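Local coordinates for variant surface glycoprotein MITat 1.13 (PDB 6Z8H) that probably coats the surface of the trypanosome as one of many antigenically distinct glycoproteins, switched in turn to evade the host immune response, at residues I84-G89 against K302-K307. Numbering follows the deposited sequence.
Sequences ILPLLG and KALLNK
Leu85 and Pro86, neighbours on helix 78-129, meet Ala303 and Leu304, late in helix 294-304, through two loose apolar contacts. Leu85 puts its CD1 methyl against the methyl of Ala303, CD1 to CB 4.4 Å; its CB already points at the other helix, and CD1 lies anti to CA (chi2 -173°), reaching across the gap. Beside it the ring of Pro86 leads with CG, and Pro86 CG lies 4.4 Å from Leu304 CD1. The CB of Leu304 points neither toward helix 78-129 nor away from it, and the end of the side chain comes nearer. The CA atoms of Leu85 and Ala303 are the nearest pair, 7.0 Å apart, and no hydrogen bond joins the two segments.

The contact lies toward one end of the elongated helical bundle of this A-type VSG, where the short helix 294-304 packs on the long helix 78-129. Pro86 has no N-H to give, and Leu87 N bonds three residues back, to Ile84 O at 2.9 Å; the helix kinks here. Phe296, Met299 and Val300 continue the apolar surface around Pro86, and Tyr329 adds helix 318-329. Leu379 and Leu380 of the second subunit pack on Leu85 and Ala303, respectively, which brings the pair to the dimer interface.

Ala303 O accepts a hydrogen bond from Arg82 NH1.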
ATOM      1  N   ILE A  84     -37.901 -11.144  -5.998  1.00 24.53           N
ATOM      2  CA  ILE A  84     -36.535 -10.738  -6.326  1.00 23.33           C
ATOM      3  C   ILE A  84     -36.491  -9.392  -7.047  1.00 23.19           C
ATOM      4  O   ILE A  84     -35.569  -8.596  -6.823  1.00 22.98           O
ATOM      5  CB  ILE A  84     -35.878 -11.839  -7.172  1.00 23.33           C
ATOM      6  CG1 ILE A  84     -35.881 -13.166  -6.422  1.00 24.86           C
ATOM      7  CG2 ILE A  84     -34.495 -11.421  -7.608  1.00 24.66           C
ATOM      8  CD1 ILE A  84     -35.421 -14.311  -7.229  1.00 26.01           C
ATOM      9  N   LEU A  85     -37.471  -9.115  -7.917  1.00 23.11           N
ATOM     10  CA  LEU A  85     -37.425  -7.871  -8.679  1.00 23.97           C
ATOM     11  C   LEU A  85     -37.232  -6.613  -7.839  1.00 23.96           C
ATOM     12  O   LEU A  85     -36.463  -5.737  -8.268  1.00 23.37           O
ATOM     13  CB  LEU A  85     -38.640  -7.767  -9.601  1.00 24.80           C
ATOM     14  CG  LEU A  85     -38.775  -8.860 -10.646  1.00 26.69           C
ATOM     15  CD1 LEU A  85     -39.933  -8.521 -11.607  1.00 27.41           C
ATOM     16  CD2 LEU A  85     -37.517  -9.095 -11.431  1.00 27.60           C
ATOM     17  N   PRO A  86     -37.876  -6.437  -6.681  1.00 22.89           N
ATOM     18  CA  PRO A  86     -37.663  -5.199  -5.911  1.00 22.35           C
ATOM     19  C   PRO A  86     -36.260  -5.055  -5.349  1.00 23.35           C
ATOM     20  O   PRO A  86     -35.923  -3.967  -4.875  1.00 24.29           O
ATOM     21  CB  PRO A  86     -38.694  -5.297  -4.771  1.00 24.39           C
ATOM     22  CG  PRO A  86     -39.773  -6.206  -5.339  1.00 25.78           C
ATOM     23  CD  PRO A  86     -39.013  -7.219  -6.156  1.00 24.97           C
ATOM     24  N   LEU A  87     -35.472  -6.117  -5.369  1.00 23.42           N
ATOM     25  CA  LEU A  87     -34.105  -6.054  -4.886  1.00 23.51           C
ATOM     26  C   LEU A  87     -33.135  -5.588  -5.949  1.00 22.93           C
ATOM     27  O   LEU A  87     -32.025  -5.152  -5.603  1.00 23.14           O
ATOM     28  CB  LEU A  87     -33.722  -7.435  -4.373  1.00 24.12           C
ATOM     29  CG  LEU A  87     -34.662  -8.075  -3.345  1.00 23.84           C
ATOM     30  CD1 LEU A  87     -34.212  -9.535  -3.031  1.00 25.50           C
ATOM     31  CD2 LEU A  87     -34.825  -7.262  -2.068  1.00 24.98           C
ATOM     32  N   LEU A  88     -33.486  -5.669  -7.228  1.00 22.52           N
ATOM     33  CA  LEU A  88     -32.450  -5.528  -8.249  1.00 21.51           C
ATOM     34  C   LEU A  88     -31.940  -4.099  -8.399  1.00 21.85           C
ATOM     35  O   LEU A  88     -30.732  -3.872  -8.416  1.00 22.90           O
ATOM     36  CB  LEU A  88     -32.980  -6.020  -9.593  1.00 21.08           C
ATOM     37  CG  LEU A  88     -33.008  -7.532  -9.779  1.00 22.83           C
ATOM     38  CD1 LEU A  88     -33.875  -7.927 -10.986  1.00 23.86           C
ATOM     39  CD2 LEU A  88     -31.659  -8.084 -10.014  1.00 25.85           C
ATOM     40  N   GLY A  89     -32.824  -3.126  -8.535  1.00 22.59           N
ATOM     41  CA  GLY A  89     -32.401  -1.748  -8.713  1.00 23.64           C
ATOM     42  C   GLY A  89     -31.692  -1.231  -7.474  1.00 23.77           C
ATOM     43  O   GLY A  89     -30.640  -0.588  -7.555  1.00 22.46           O
ATOM     44  N   LYS A 302     -45.088  -2.463  -8.149  1.00 28.12           N
ATOM     45  CA  LYS A 302     -45.213  -2.937  -9.519  1.00 26.32           C
ATOM     46  C   LYS A 302     -45.333  -4.453  -9.573  1.00 27.57           C
ATOM     47  O   LYS A 302     -46.138  -4.992 -10.345  1.00 28.87           O
ATOM     48  CB  LYS A 302     -43.991  -2.479 -10.337  1.00 26.76           C
ATOM     49  CG  LYS A 302     -43.921  -0.965 -10.586  1.00 28.51           C
ATOM     50  CD  LYS A 302     -42.558  -0.443 -10.918  1.00 31.72           C
ATOM     51  CE  LYS A 302     -42.219  -0.483 -12.312  1.00 31.17           C
ATOM     52  NZ  LYS A 302     -43.192   0.212 -13.214  1.00 30.68           N
ATOM     53  N   ALA A 303     -44.515  -5.159  -8.789  1.00 27.23           N
ATOM     54  CA  ALA A 303     -44.352  -6.600  -8.918  1.00 27.31           C
ATOM     55  C   ALA A 303     -45.171  -7.389  -7.912  1.00 27.78           C
ATOM     56  O   ALA A 303     -45.538  -8.530  -8.201  1.00 29.51           O
ATOM     57  CB  ALA A 303     -42.869  -6.979  -8.762  1.00 28.27           C
ATOM     58  N   LEU A 304     -45.428  -6.837  -6.720  1.00 27.95           N
ATOM     59  CA  LEU A 304     -46.124  -7.570  -5.672  1.00 29.05           C
ATOM     60  C   LEU A 304     -47.538  -7.079  -5.402  1.00 30.60           C
ATOM     61  O   LEU A 304     -48.284  -7.787  -4.723  1.00 32.53           O
ATOM     62  CB  LEU A 304     -45.313  -7.555  -4.371  1.00 28.69           C
ATOM     63  CG  LEU A 304     -44.008  -8.354  -4.423  1.00 29.70           C
ATOM     64  CD1 LEU A 304     -43.127  -8.088  -3.189  1.00 30.94           C
ATOM     65  CD2 LEU A 304     -44.288  -9.841  -4.549  1.00 30.61           C
ATOM     66  N   LEU A 305     -47.928  -5.900  -5.901  1.00 29.57           N
ATOM     67  CA  LEU A 305     -49.291  -5.400  -5.740  1.00 30.71           C
ATOM     68  C   LEU A 305     -50.020  -5.290  -7.075  1.00 32.45           C
ATOM     69  O   LEU A 305     -51.046  -4.603  -7.161  1.00 33.45           O
ATOM     70  CB  LEU A 305     -49.286  -4.051  -5.031  1.00 31.49           C
ATOM     71  CG  LEU A 305     -48.813  -4.084  -3.585  1.00 34.00           C
ATOM     72  CD1 LEU A 305     -48.838  -2.692  -2.972  1.00 34.64           C
ATOM     73  CD2 LEU A 305     -49.671  -5.045  -2.760  1.00 35.26           C
ATOM     74  N   ASN A 306     -49.518  -5.950  -8.121  1.00 34.16           N
ATOM     75  CA  ASN A 306     -50.241  -6.074  -9.394  1.00 34.58           C
ATOM     76  C   ASN A 306     -50.525  -4.706 -10.019  1.00 34.67           C
ATOM     77  O   ASN A 306     -51.578  -4.488 -10.625  1.00 37.00           O
ATOM     78  CB  ASN A 306     -51.542  -6.880  -9.221  1.00 35.69           C
ATOM     79  CG  ASN A 306     -52.133  -7.382 -10.548  1.00 38.53           C
ATOM     80  OD1 ASN A 306     -51.396  -7.777 -11.458  1.00 39.90           O
ATOM     81  ND2 ASN A 306     -53.478  -7.382 -10.650  1.00 39.39           N
ATOM     82  N   LYS A 307     -49.590  -3.774  -9.875  1.00 33.75           N
ATOM     83  CA  LYS A 307     -49.686  -2.443 -10.479  1.00 31.87           C
ATOM     84  C   LYS A 307     -48.415  -2.147 -11.261  1.00 30.55           C
ATOM     85  O   LYS A 307     -47.627  -1.258 -10.900  1.00 30.75           O
ATOM     86  CB  LYS A 307     -49.947  -1.366  -9.427  1.00 31.72           C
TER